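Local coordinates for protein afamin (Homo sapiens, PDB 6FAK) that carries hydrophobic molecules in body fluids, binds vitamin E and keeps lipidated Wnt proteins soluble and active, at residues I352-K357 with F482-P487; V427-K432 with F458-G463; T438-L443 with D451-L456. One frame throughout, in Å; residues are numbered along the deposited sequence.

Contact 1 of 3, residues I352-K357 with F482-P487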
ATOM      1  N   ILE A 352      19.287  10.391   1.009  1.00 24.00           N
ATOM      2  CA  ILE A 352      20.084  11.570   1.297  1.00 24.17           C
ATOM      3  C   ILE A 352      20.401  11.690   2.797  1.00 24.08           C
ATOM      4  O   ILE A 352      21.553  11.975   3.177  1.00 24.07           O
ATOM      5  CB  ILE A 352      19.441  12.856   0.666  1.00 24.43           C
ATOM      6  CG1 ILE A 352      19.634  12.745  -0.853  1.00 24.84           C
ATOM      7  CG2 ILE A 352      20.070  14.145   1.220  1.00 24.53           C
ATOM      8  CD1 ILE A 352      18.788  13.692  -1.645  1.00 25.33           C
ATOM      9  N   VAL A 353      19.416  11.416   3.640  1.00 24.04           N
ATOM     10  CA  VAL A 353      19.645  11.463   5.080  1.00 24.24           C
ATOM     11  C   VAL A 353      20.707  10.425   5.471  1.00 24.62           C
ATOM     12  O   VAL A 353      21.637  10.747   6.245  1.00 24.38           O
ATOM     13  CB  VAL A 353      18.359  11.279   5.901  1.00 24.23           C
ATOM     14  CG1 VAL A 353      18.690  11.229   7.387  1.00 24.49           C
ATOM     15  CG2 VAL A 353      17.337  12.400   5.643  1.00 24.21           C
ATOM     16  N   GLN A 354      20.605   9.211   4.930  0.59 24.82           N
ATOM     17  CA  GLN A 354      21.577   8.171   5.243  0.59 25.40           C
ATOM     18  C   GLN A 354      22.980   8.495   4.769  0.59 25.54           C
ATOM     19  O   GLN A 354      23.981   8.224   5.471  0.59 25.70           O
ATOM     20  CB  GLN A 354      21.138   6.840   4.619  0.59 26.13           C
ATOM     21  CG  GLN A 354      22.029   5.664   4.971  0.59 27.00           C
ATOM     22  CD  GLN A 354      21.984   5.382   6.468  0.59 27.79           C
ATOM     23  OE1 GLN A 354      20.890   5.221   7.034  0.59 28.35           O
ATOM     24  NE2 GLN A 354      23.149   5.383   7.123  0.59 27.99           N
ATOM     25  N   ILE A 355      23.068   8.988   3.545  1.00 25.71           N
ATOM     26  CA  ILE A 355      24.352   9.438   2.994  1.00 26.36           C
ATOM     27  C   ILE A 355      24.981  10.527   3.860  1.00 25.78           C
ATOM     28  O   ILE A 355      26.176  10.495   4.089  1.00 25.47           O
ATOM     29  CB  ILE A 355      24.204   9.873   1.560  1.00 27.85           C
ATOM     30  CG1 ILE A 355      24.035   8.603   0.721  1.00 29.55           C
ATOM     31  CG2 ILE A 355      25.414  10.657   1.053  1.00 28.60           C
ATOM     32  CD1 ILE A 355      23.486   8.900  -0.639  1.00 31.37           C
ATOM     33  N   TYR A 356      24.166  11.481   4.299  1.00 25.46           N
ATOM     34  CA  TYR A 356      24.653  12.553   5.190  1.00 25.41           C
ATOM     35  C   TYR A 356      25.174  11.944   6.499  1.00 25.86           C
ATOM     36  O   TYR A 356      26.255  12.312   6.984  1.00 26.04           O
ATOM     37  CB  TYR A 356      23.555  13.610   5.415  1.00 25.16           C
ATOM     38  CG  TYR A 356      24.000  14.828   6.187  1.00 25.26           C
ATOM     39  CD1 TYR A 356      25.107  15.559   5.776  1.00 25.46           C
ATOM     40  CD2 TYR A 356      23.340  15.222   7.332  1.00 25.28           C
ATOM     41  CE1 TYR A 356      25.538  16.686   6.450  1.00 25.69           C
ATOM     42  CE2 TYR A 356      23.756  16.373   8.023  1.00 25.47           C
ATOM     43  CZ  TYR A 356      24.885  17.075   7.582  1.00 25.75           C
ATOM     44  OH  TYR A 356      25.365  18.185   8.297  1.00 26.22           O
ATOM     45  N   LYS A 357      24.403  11.047   7.096  1.00 26.14           N
ATOM     46  CA  LYS A 357      24.827  10.350   8.298  1.00 27.61           C
ATOM     47  C   LYS A 357      26.150   9.554   8.150  1.00 27.22           C
ATOM     48  O   LYS A 357      27.058   9.700   8.984  1.00 26.72           O
ATOM     49  CB  LYS A 357      23.709   9.430   8.767  1.00 29.63           C
ATOM     50  CG  LYS A 357      24.021   8.579   9.970  1.00 35.07           C
ATOM     51  CD  LYS A 357      22.746   7.789  10.344  1.00 43.19           C
ATOM     52  CE  LYS A 357      22.969   6.958  11.602  1.00 48.69           C
ATOM     53  NZ  LYS A 357      21.762   6.129  11.892  1.00 47.64           N
ATOM     54  N   PHE A 482      15.735   0.274   4.244  1.00 35.00           N
ATOM     55  CA  PHE A 482      14.503   0.752   3.708  1.00 34.20           C
ATOM     56  C   PHE A 482      14.664   1.694   2.524  1.00 30.82           C
ATOM     57  O   PHE A 482      14.072   1.502   1.474  1.00 29.18           O
ATOM     58  CB  PHE A 482      13.750   1.400   4.880  1.00 38.74           C
ATOM     59  CG  PHE A 482      12.436   1.916   4.514  1.00 42.91           C
ATOM     60  CD1 PHE A 482      11.388   1.046   4.250  1.00 46.75           C
ATOM     61  CD2 PHE A 482      12.248   3.273   4.359  1.00 48.11           C
ATOM     62  CE1 PHE A 482      10.146   1.526   3.874  1.00 47.32           C
ATOM     63  CE2 PHE A 482      11.017   3.760   3.978  1.00 56.83           C
ATOM     64  CZ  PHE A 482       9.954   2.885   3.732  1.00 51.56           C
ATOM     65  N   ALA A 483      15.481   2.726   2.702  1.00 28.58           N
ATOM     66  CA  ALA A 483      15.665   3.731   1.671  1.00 27.96           C
ATOM     67  C   ALA A 483      16.302   3.203   0.374  1.00 26.91           C
ATOM     68  O   ALA A 483      16.002   3.673  -0.683  1.00 26.17           O
ATOM     69  CB  ALA A 483      16.488   4.895   2.224  1.00 27.98           C
ATOM     70  N   PHE A 484      17.175   2.220   0.488  1.00 27.04           N
ATOM     71  CA  PHE A 484      17.900   1.617  -0.641  1.00 27.41           C
ATOM     72  C   PHE A 484      17.284   0.287  -1.125  1.00 27.82           C
ATOM     73  O   PHE A 484      17.887  -0.413  -1.939  1.00 27.23           O
ATOM     74  CB  PHE A 484      19.370   1.399  -0.262  1.00 28.09           C
ATOM     75  CG  PHE A 484      20.139   2.696  -0.172  1.00 28.76           C
ATOM     76  CD1 PHE A 484      20.208   3.381   1.016  1.00 28.99           C
ATOM     77  CD2 PHE A 484      20.692   3.266  -1.311  1.00 29.04           C
ATOM     78  CE1 PHE A 484      20.877   4.606   1.100  1.00 29.26           C
ATOM     79  CE2 PHE A 484      21.349   4.496  -1.228  1.00 29.97           C
ATOM     80  CZ  PHE A 484      21.447   5.157  -0.008  1.00 29.49           C
ATOM     81  N   ARG A 485      16.078  -0.004  -0.678  1.00 28.31           N
ATOM     82  CA  ARG A 485      15.382  -1.218  -1.116  1.00 30.17           C
ATOM     83  C   ARG A 485      15.124  -1.299  -2.653  1.00 29.85           C
ATOM     84  O   ARG A 485      15.357  -2.332  -3.261  1.00 28.07           O
ATOM     85  CB  ARG A 485      14.076  -1.348  -0.308  1.00 30.60           C
ATOM     86  CG  ARG A 485      13.278  -2.579  -0.654  1.00 33.55           C
ATOM     87  CD  ARG A 485      12.508  -3.042   0.576  1.00 35.57           C
ATOM     88  NE  ARG A 485      11.493  -2.084   0.948  1.00 39.66           N
ATOM     89  CZ  ARG A 485      10.677  -2.175   2.006  1.00 38.35           C
ATOM     90  NH1 ARG A 485      10.794  -3.193   2.878  1.00 38.79           N
ATOM     91  NH2 ARG A 485       9.768  -1.254   2.179  1.00 40.85           N
ATOM     92  N   ARG A 486      14.631  -0.223  -3.267  1.00 31.26           N
ATOM     93  CA  ARG A 486      14.386  -0.227  -4.709  1.00 33.95           C
ATOM     94  C   ARG A 486      15.711  -0.408  -5.507  1.00 34.11           C
ATOM     95  O   ARG A 486      15.805  -1.316  -6.324  1.00 33.62           O
ATOM     96  CB  ARG A 486      13.546   0.975  -5.164  1.00 37.67           C
ATOM     97  CG  ARG A 486      12.915   0.833  -6.563  1.00 42.57           C
ATOM     98  CD  ARG A 486      12.260   2.142  -7.028  1.00 49.54           C
ATOM     99  NE  ARG A 486      12.047   2.135  -8.473  1.00 57.61           N
ATOM    100  CZ  ARG A 486      12.104   3.166  -9.315  1.00 54.68           C
ATOM    101  NH1 ARG A 486      12.322   4.397  -8.878  1.00 50.62           N
ATOM    102  NH2 ARG A 486      11.877   2.971 -10.597  1.00 57.13           N
ATOM    103  N   PRO A 487      16.736   0.413  -5.249  1.00 34.56           N
ATOM    104  CA  PRO A 487      18.063   0.109  -5.854  1.00 34.14           C
ATOM    105  C   PRO A 487      18.597  -1.331  -5.651  1.00 32.99           C
ATOM    106  O   PRO A 487      19.183  -1.883  -6.571  1.00 32.24           O
ATOM    107  CB  PRO A 487      18.997   1.126  -5.207  1.00 34.47           C
ATOM    108  CG  PRO A 487      18.107   2.254  -4.777  1.00 35.25           C
ATOM    109  CD  PRO A 487      16.740   1.699  -4.506  1.00 34.07           C
TER

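Contact 2 of 3, residues V427-K432 with F458-G463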
ATOM      1  N   VAL A 427       1.606 -11.137 -11.076  1.00 23.97           N
ATOM      2  CA  VAL A 427       0.732 -10.356 -11.919  1.00 24.73           C
ATOM      3  C   VAL A 427       0.309  -9.047 -11.246  1.00 25.39           C
ATOM      4  O   VAL A 427       0.444  -8.000 -11.854  1.00 25.82           O
ATOM      5  CB  VAL A 427      -0.487 -11.198 -12.384  1.00 25.31           C
ATOM      6  CG1 VAL A 427      -1.568 -10.288 -13.027  1.00 26.14           C
ATOM      7  CG2 VAL A 427      -0.034 -12.215 -13.418  1.00 25.02           C
ATOM      8  N   SER A 428      -0.163  -9.098 -10.001  1.00 26.47           N
ATOM      9  CA  SER A 428      -0.469  -7.891  -9.200  1.00 27.16           C
ATOM     10  C   SER A 428       0.700  -6.928  -9.084  1.00 26.60           C
ATOM     11  O   SER A 428       0.528  -5.739  -9.258  1.00 26.83           O
ATOM     12  CB  SER A 428      -0.990  -8.233  -7.806  1.00 28.50           C
ATOM     13  OG  SER A 428      -2.231  -8.788  -8.070  1.00 31.87           O
ATOM     14  N   LEU A 429       1.875  -7.444  -8.770  1.00 26.15           N
ATOM     15  CA  LEU A 429       3.078  -6.620  -8.634  1.00 25.86           C
ATOM     16  C   LEU A 429       3.492  -5.930  -9.934  1.00 25.90           C
ATOM     17  O   LEU A 429       3.924  -4.769  -9.939  1.00 25.39           O
ATOM     18  CB  LEU A 429       4.239  -7.488  -8.100  1.00 26.02           C
ATOM     19  CG  LEU A 429       4.088  -7.961  -6.675  1.00 26.54           C
ATOM     20  CD1 LEU A 429       5.196  -8.967  -6.298  1.00 27.11           C
ATOM     21  CD2 LEU A 429       4.149  -6.806  -5.711  1.00 26.78           C
ATOM     22  N   GLY A 430       3.387  -6.658 -11.047  1.00 26.06           N
ATOM     23  CA  GLY A 430       3.619  -6.091 -12.340  1.00 27.10           C
ATOM     24  C   GLY A 430       2.657  -4.953 -12.684  1.00 28.08           C
ATOM     25  O   GLY A 430       3.096  -3.899 -13.184  1.00 28.16           O
ATOM     26  N   GLU A 431       1.364  -5.148 -12.432  0.52 28.88           N
ATOM     27  CA  GLU A 431       0.371  -4.089 -12.683  0.52 30.58           C
ATOM     28  C   GLU A 431       0.644  -2.891 -11.802  0.52 30.23           C
ATOM     29  O   GLU A 431       0.679  -1.766 -12.294  0.52 30.95           O
ATOM     30  CB  GLU A 431      -1.094  -4.553 -12.497  0.52 32.02           C
ATOM     31  CG  GLU A 431      -1.837  -4.820 -13.807  0.52 34.26           C
ATOM     32  CD  GLU A 431      -2.112  -3.568 -14.662  0.52 35.05           C
ATOM     33  OE1 GLU A 431      -1.977  -3.646 -15.892  0.52 36.29           O
ATOM     34  OE2 GLU A 431      -2.477  -2.507 -14.127  0.52 36.93           O
ATOM     35  N   LYS A 432       0.873  -3.129 -10.517  1.00 30.34           N
ATOM     36  CA  LYS A 432       1.242  -2.056  -9.616  1.00 31.80           C
ATOM     37  C   LYS A 432       2.519  -1.332 -10.054  1.00 30.92           C
ATOM     38  O   LYS A 432       2.581  -0.101 -10.013  1.00 30.11           O
ATOM     39  CB  LYS A 432       1.397  -2.565  -8.191  1.00 34.59           C
ATOM     40  CG  LYS A 432       0.058  -2.906  -7.582  1.00 43.57           C
ATOM     41  CD  LYS A 432       0.148  -3.651  -6.249  1.00 48.88           C
ATOM     42  CE  LYS A 432      -1.220  -4.254  -5.874  1.00 54.91           C
ATOM     43  NZ  LYS A 432      -1.162  -5.242  -4.749  1.00 57.74           N
ATOM     44  N   PHE A 458       7.556  -2.714  -3.642  1.00 38.78           N
ATOM     45  CA  PHE A 458       8.442  -3.595  -2.846  1.00 41.22           C
ATOM     46  C   PHE A 458       7.977  -3.644  -1.401  1.00 45.22           C
ATOM     47  O   PHE A 458       8.201  -4.650  -0.697  1.00 47.53           O
ATOM     48  CB  PHE A 458       9.943  -3.288  -3.107  1.00 38.95           C
ATOM     49  CG  PHE A 458      10.279  -3.400  -4.584  1.00 40.41           C
ATOM     50  CD1 PHE A 458      10.255  -4.659  -5.228  1.00 42.13           C
ATOM     51  CD2 PHE A 458      10.477  -2.271  -5.367  1.00 43.71           C
ATOM     52  CE1 PHE A 458      10.498  -4.792  -6.611  1.00 43.45           C
ATOM     53  CE2 PHE A 458      10.718  -2.382  -6.743  1.00 43.57           C
ATOM     54  CZ  PHE A 458      10.728  -3.637  -7.368  1.00 44.94           C
ATOM     55  N   GLY A 459       7.213  -2.641  -0.995  1.00 41.46           N
ATOM     56  CA  GLY A 459       6.480  -2.722   0.276  1.00 44.82           C
ATOM     57  C   GLY A 459       5.413  -3.789   0.342  1.00 49.06           C
ATOM     58  O   GLY A 459       5.257  -4.452   1.359  1.00 60.80           O
ATOM     59  N   GLU A 460       4.678  -3.953  -0.753  1.00 48.99           N
ATOM     60  CA  GLU A 460       3.700  -5.050  -0.910  1.00 45.95           C
ATOM     61  C   GLU A 460       4.400  -6.427  -0.891  1.00 40.08           C
ATOM     62  O   GLU A 460       3.948  -7.372  -0.245  1.00 40.44           O
ATOM     63  CB  GLU A 460       2.988  -4.901  -2.247  1.00 52.02           C
ATOM     64  CG  GLU A 460       1.591  -5.469  -2.274  1.00 63.73           C
ATOM     65  CD  GLU A 460       0.507  -4.436  -2.009  1.00 62.61           C
ATOM     66  OE1 GLU A 460       0.730  -3.212  -2.184  1.00 59.18           O
ATOM     67  OE2 GLU A 460      -0.585  -4.884  -1.638  1.00 58.85           O
ATOM     68  N   LEU A 461       5.487  -6.520  -1.651  1.00 33.69           N
ATOM     69  CA  LEU A 461       6.278  -7.724  -1.780  1.00 32.68           C
ATOM     70  C   LEU A 461       6.892  -8.231  -0.471  1.00 30.42           C
ATOM     71  O   LEU A 461       6.938  -9.408  -0.210  1.00 28.66           O
ATOM     72  CB  LEU A 461       7.446  -7.441  -2.753  1.00 35.14           C
ATOM     73  CG  LEU A 461       8.433  -8.540  -3.159  1.00 39.47           C
ATOM     74  CD1 LEU A 461       7.699  -9.748  -3.629  1.00 41.95           C
ATOM     75  CD2 LEU A 461       9.294  -8.040  -4.311  1.00 48.31           C
ATOM     76  N   CYS A 462       7.411  -7.309   0.322  1.00 28.40           N
ATOM     77  CA  CYS A 462       8.191  -7.664   1.478  1.00 28.43           C
ATOM     78  C   CYS A 462       7.375  -8.060   2.700  1.00 29.35           C
ATOM     79  O   CYS A 462       7.931  -8.633   3.633  1.00 29.19           O
ATOM     80  CB  CYS A 462       9.146  -6.538   1.841  1.00 28.18           C
ATOM     81  SG  CYS A 462      10.371  -6.385   0.524  1.00 28.37           S
ATOM     82  N   GLY A 463       6.083  -7.748   2.692  1.00 29.75           N
ATOM     83  CA  GLY A 463       5.183  -8.231   3.732  1.00 31.11           C
ATOM     84  C   GLY A 463       4.847  -7.142   4.739  1.00 30.52           C
ATOM     85  O   GLY A 463       5.684  -6.226   5.023  1.00 28.84           O
TER

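Contact 3 of 3, residues T438-L443 with D451-L456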
ATOM      1  N   THR A 438       2.278   5.031 -15.707  1.00 34.14           N
ATOM      2  CA  THR A 438       1.051   5.565 -16.322  1.00 34.68           C
ATOM      3  C   THR A 438       0.480   6.759 -15.567  1.00 35.35           C
ATOM      4  O   THR A 438      -0.095   7.652 -16.156  1.00 36.35           O
ATOM      5  CB  THR A 438      -0.091   4.517 -16.411  1.00 36.88           C
ATOM      6  OG1 THR A 438      -0.478   4.119 -15.094  1.00 38.60           O
ATOM      7  CG2 THR A 438       0.312   3.281 -17.209  1.00 39.25           C
ATOM      8  N   THR A 439       0.606   6.760 -14.262  1.00 33.86           N
ATOM      9  CA  THR A 439       0.179   7.861 -13.452  1.00 35.79           C
ATOM     10  C   THR A 439       1.103   9.101 -13.557  1.00 38.74           C
ATOM     11  O   THR A 439       0.592  10.213 -13.517  1.00 40.37           O
ATOM     12  CB  THR A 439       0.138   7.417 -11.982  1.00 35.64           C
ATOM     13  OG1 THR A 439      -0.779   6.321 -11.866  1.00 36.74           O
ATOM     14  CG2 THR A 439      -0.263   8.538 -11.054  1.00 36.04           C
ATOM     15  N   CYS A 440       2.423   8.903 -13.673  1.00 35.42           N
ATOM     16  CA  CYS A 440       3.402   9.957 -13.398  1.00 35.13           C
ATOM     17  C   CYS A 440       4.235  10.434 -14.554  1.00 34.60           C
ATOM     18  O   CYS A 440       4.814  11.523 -14.466  1.00 33.73           O
ATOM     19  CB  CYS A 440       4.420   9.450 -12.361  1.00 33.62           C
ATOM     20  SG  CYS A 440       3.742   8.828 -10.807  1.00 33.96           S
ATOM     21  N   CYS A 441       4.429   9.599 -15.579  1.00 34.52           N
ATOM     22  CA  CYS A 441       5.424   9.930 -16.602  1.00 36.91           C
ATOM     23  C   CYS A 441       4.922  11.193 -17.320  1.00 39.10           C
ATOM     24  O   CYS A 441       3.730  11.372 -17.489  1.00 39.62           O
ATOM     25  CB  CYS A 441       5.779   8.772 -17.536  1.00 37.02           C
ATOM     26  SG  CYS A 441       6.822   7.451 -16.812  1.00 39.50           S
ATOM     27  N   THR A 442       5.844  12.118 -17.587  1.00 40.96           N
ATOM     28  CA  THR A 442       5.571  13.460 -18.191  1.00 44.46           C
ATOM     29  C   THR A 442       5.036  14.564 -17.273  1.00 44.31           C
ATOM     30  O   THR A 442       4.978  15.744 -17.693  1.00 44.69           O
ATOM     31  CB  THR A 442       4.686  13.423 -19.471  1.00 45.47           C
ATOM     32  OG1 THR A 442       3.313  13.177 -19.120  1.00 47.71           O
ATOM     33  CG2 THR A 442       5.197  12.374 -20.428  1.00 46.31           C
ATOM     34  N   LEU A 443       4.652  14.238 -16.042  1.00 41.65           N
ATOM     35  CA  LEU A 443       4.251  15.285 -15.094  1.00 45.50           C
ATOM     36  C   LEU A 443       5.458  16.168 -14.763  1.00 46.42           C
ATOM     37  O   LEU A 443       6.590  15.775 -15.014  1.00 45.23           O
ATOM     38  CB  LEU A 443       3.686  14.690 -13.792  1.00 48.87           C
ATOM     39  CG  LEU A 443       2.465  13.776 -13.904  1.00 49.37           C
ATOM     40  CD1 LEU A 443       2.042  13.372 -12.500  1.00 49.06           C
ATOM     41  CD2 LEU A 443       1.341  14.450 -14.683  1.00 55.42           C
ATOM     42  N   ASP A 451       9.071   7.627  -8.271  1.00 26.93           N
ATOM     43  CA  ASP A 451       9.882   6.925  -7.276  1.00 27.20           C
ATOM     44  C   ASP A 451       9.020   6.621  -6.041  1.00 26.85           C
ATOM     45  O   ASP A 451       9.158   5.555  -5.464  1.00 27.02           O
ATOM     46  CB  ASP A 451      11.154   7.710  -6.973  1.00 28.10           C
ATOM     47  CG  ASP A 451      12.211   6.898  -6.206  1.00 29.67           C
ATOM     48  OD1 ASP A 451      12.510   5.733  -6.536  1.00 33.65           O
ATOM     49  OD2 ASP A 451      12.768   7.409  -5.225  1.00 29.10           O
ATOM     50  N   ASN A 452       8.105   7.525  -5.684  1.00 26.08           N
ATOM     51  CA  ASN A 452       7.172   7.316  -4.578  1.00 26.13           C
ATOM     52  C   ASN A 452       6.265   6.094  -4.842  1.00 26.26           C
ATOM     53  O   ASN A 452       6.089   5.229  -3.969  1.00 26.04           O
ATOM     54  CB  ASN A 452       6.298   8.554  -4.345  1.00 26.36           C
ATOM     55  CG  ASN A 452       6.985   9.648  -3.489  1.00 26.17           C
ATOM     56  OD1 ASN A 452       7.933   9.403  -2.746  1.00 25.74           O
ATOM     57  ND2 ASN A 452       6.466  10.872  -3.594  1.00 26.18           N
ATOM     58  N   LEU A 453       5.655   6.055  -6.019  1.00 26.32           N
ATOM     59  CA  LEU A 453       4.740   4.968  -6.347  1.00 27.10           C
ATOM     60  C   LEU A 453       5.436   3.655  -6.615  1.00 26.49           C
ATOM     61  O   LEU A 453       4.928   2.625  -6.210  1.00 26.54           O
ATOM     62  CB  LEU A 453       3.837   5.319  -7.514  1.00 27.87           C
ATOM     63  CG  LEU A 453       2.765   6.377  -7.260  1.00 30.00           C
ATOM     64  CD1 LEU A 453       1.949   6.541  -8.530  1.00 30.01           C
ATOM     65  CD2 LEU A 453       1.842   6.006  -6.127  1.00 31.70           C
ATOM     66  N   ALA A 454       6.586   3.682  -7.284  1.00 26.07           N
ATOM     67  CA  ALA A 454       7.385   2.463  -7.473  1.00 26.02           C
ATOM     68  C   ALA A 454       7.845   1.807  -6.183  1.00 26.49           C
ATOM     69  O   ALA A 454       7.851   0.564  -6.072  1.00 25.68           O
ATOM     70  CB  ALA A 454       8.612   2.740  -8.346  1.00 26.32           C
ATOM     71  N   ASP A 455       8.194   2.625  -5.192  1.00 26.90           N
ATOM     72  CA  ASP A 455       8.652   2.107  -3.921  1.00 27.75           C
ATOM     73  C   ASP A 455       7.587   1.294  -3.165  1.00 27.54           C
ATOM     74  O   ASP A 455       7.889   0.301  -2.475  1.00 26.48           O
ATOM     75  CB  ASP A 455       9.136   3.256  -3.031  1.00 29.98           C
ATOM     76  CG  ASP A 455      10.229   2.816  -2.065  1.00 33.94           C
ATOM     77  OD1 ASP A 455      11.377   2.533  -2.539  1.00 35.46           O
ATOM     78  OD2 ASP A 455       9.937   2.757  -0.841  1.00 36.69           O
ATOM     79  N   LEU A 456       6.338   1.670  -3.361  1.00 28.53           N
ATOM     80  CA  LEU A 456       5.249   0.929  -2.770  1.00 30.25           C
ATOM     81  C   LEU A 456       5.125  -0.509  -3.233  1.00 29.69           C
ATOM     82  O   LEU A 456       4.556  -1.320  -2.535  1.00 31.23           O
ATOM     83  CB  LEU A 456       3.913   1.609  -3.028  1.00 32.10           C
ATOM     84  CG  LEU A 456       3.770   3.078  -2.605  1.00 34.10           C
ATOM     85  CD1 LEU A 456       2.369   3.581  -2.983  1.00 36.36           C
ATOM     86  CD2 LEU A 456       4.144   3.285  -1.159  1.00 35.90           C
TER

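Contact 1 of 3, residues I352-K357 with F482-P487
Gln354 and Ile355, neighbours on helix 346-363, receive the outer edge of the Phe484 ring, a small contact at the protein surface that illustrates how one aromatic residue can reach across from a loop to a helix. From CB outward, Gln354 has CB 4.2 Å from Phe484 CE1, and CG is just as near, so two successive methylenes flank a single ring carbon close to the ring plane rather than over a face. CG stands anti to the backbone N (chi1 -176°), but a bend at chi2 (64°) then turns the amide off this line, its plane 60° from that of the ring. At the tip NE2 is hydrogen-bonded to Asp358, one turn further along the same helix, so the aliphatic part serves the ring and the polar end serves its own helix. Gln354 has two modelled conformers, so the placing of its outer atoms is less certain. Ile355 reaches the same ring with its terminal methyl, CD1 being 4.3 Å from Phe484 CZ, again at the edge. On the other side, Phe484 is the N-cap residue of helix 485-490 and lies within a type I turn from Phe482 to Arg485; Arg351 packs against the Phe484 side chain and donates a hydrogen bond to Ala483 O. This is an interdomain contact of the all-helical albumin fold, joining a helix of the second albumin repeat to a turn of the third.

Contact 2 of 3, residues V427-K432 with F458-G463
The carboxylate of Glu460 takes the ammonium of Lys432 over one face: NZ lies 3.2 Å from OE2 and 3.3 Å from CD of Glu460, well above the plane of the group rather than within it. This is a salt bridge, but not one of the two-pronged, coplanar kind. OE2 has a second cationic partner in Lys200 of helix 177-209, so one oxygen serves two lysines. The other flat group, the Phe458 ring, has Leu461 CD2 from its own helix in plane at its edge and stacks with Phe489. How the carboxylate comes under the ammonium follows from its torsions, since the Glu460 chain bends at chi2 (96°), whereas the Lys432 chain runs extended beyond CG and crosses it at about a right angle. With an alanine here instead of Glu460, Lys432 and Lys200 would probably both lose their shared carboxylate, and the link to helix 177-209 would be weakened.

The two segments belong to consecutive helices, 423-440 and 446-462, which form an antiparallel helical hairpin of the third albumin repeat; the segment axes come within 10.5 Å at 163°. Beside the charged pair the packing is apolar. The CD1 methyl of Leu429 is 3.7 Å from CD1 of Leu461, the two side chains crossing nearly perpendicularly, and CD2 of Leu429 rests 4.1 Å from Glu460 CB. Leu421, from a loop, touches both leucines. Just past this layer Gly463 is the first residue to leave helical backbone angles, with a positive phi, while Cys462 is tied by a disulfide to Cys478.

Contact 3 of 3, residues T438-L443 with D451-L456
Cys440 and Leu453 mark the closest backbone approach, 8.7 Å between their CA atoms, where helix 423-440 runs out beside helix 446-462. Cys440 ends its helix and opens a type II turn to Leu443, closed by Leu443 N bonding to Cys440 O at 3.1 Å, with Thr442 taking the positive phi (79°) that such a turn requires at its third position. The partner segment is helical throughout. Here lies the adjacent-cysteine motif of the albumin family: Cys440 pairs with Cys449 on the neighbouring helix, and Cys441 with Cys395 on helix 376-417, so the consecutive residues fasten the turn to two different helices. Against this cross-linked frame the side-chain contact is small and apolar. On the Leu453 side a single branch makes the contact, its CD1 methyl meeting both Thr439 and Cys440. Thr439 approaches at about a right angle with its methyl, which stands anti to the backbone N; its hydroxyl, on the other branch, hydrogen-bonds Thr435 O one turn back in the helix. Leu453 also lies close to a bound polyether, probably from the crystallisation liquor, to which Asn452 ND2 donates a hydrogen bond, while Asn452 OD1 accepts one from Ile346 N of helix 346-363. The CD1 methyl of Leu453 finishes 3.7 Å from Cys440 SG, a disulfide sulfur, and 3.9 Å from Thr439 CG2.

In the fold
Depth and chemistry differ among the three. Contact 1 is a surface meeting of an aromatic edge with aliphatic groups and joins two albumin repeats, whereas contacts 2 and 3 are partly buried and lie within the third repeat. These two pair the same helices, 423-440 and 446-462, in different places: contact 3 near the connecting turn, where a sulfur and methyls meet, contact 2 further along, where leucines pack beside a salt bridge. In sequence contact 3 nests inside contact 2, and both inside contact 1. Helix 485-490 ties the set together, Arg486 NH1 making a 2.7 Å salt bridge with Asp451 OD1 and its CG packing on Phe458.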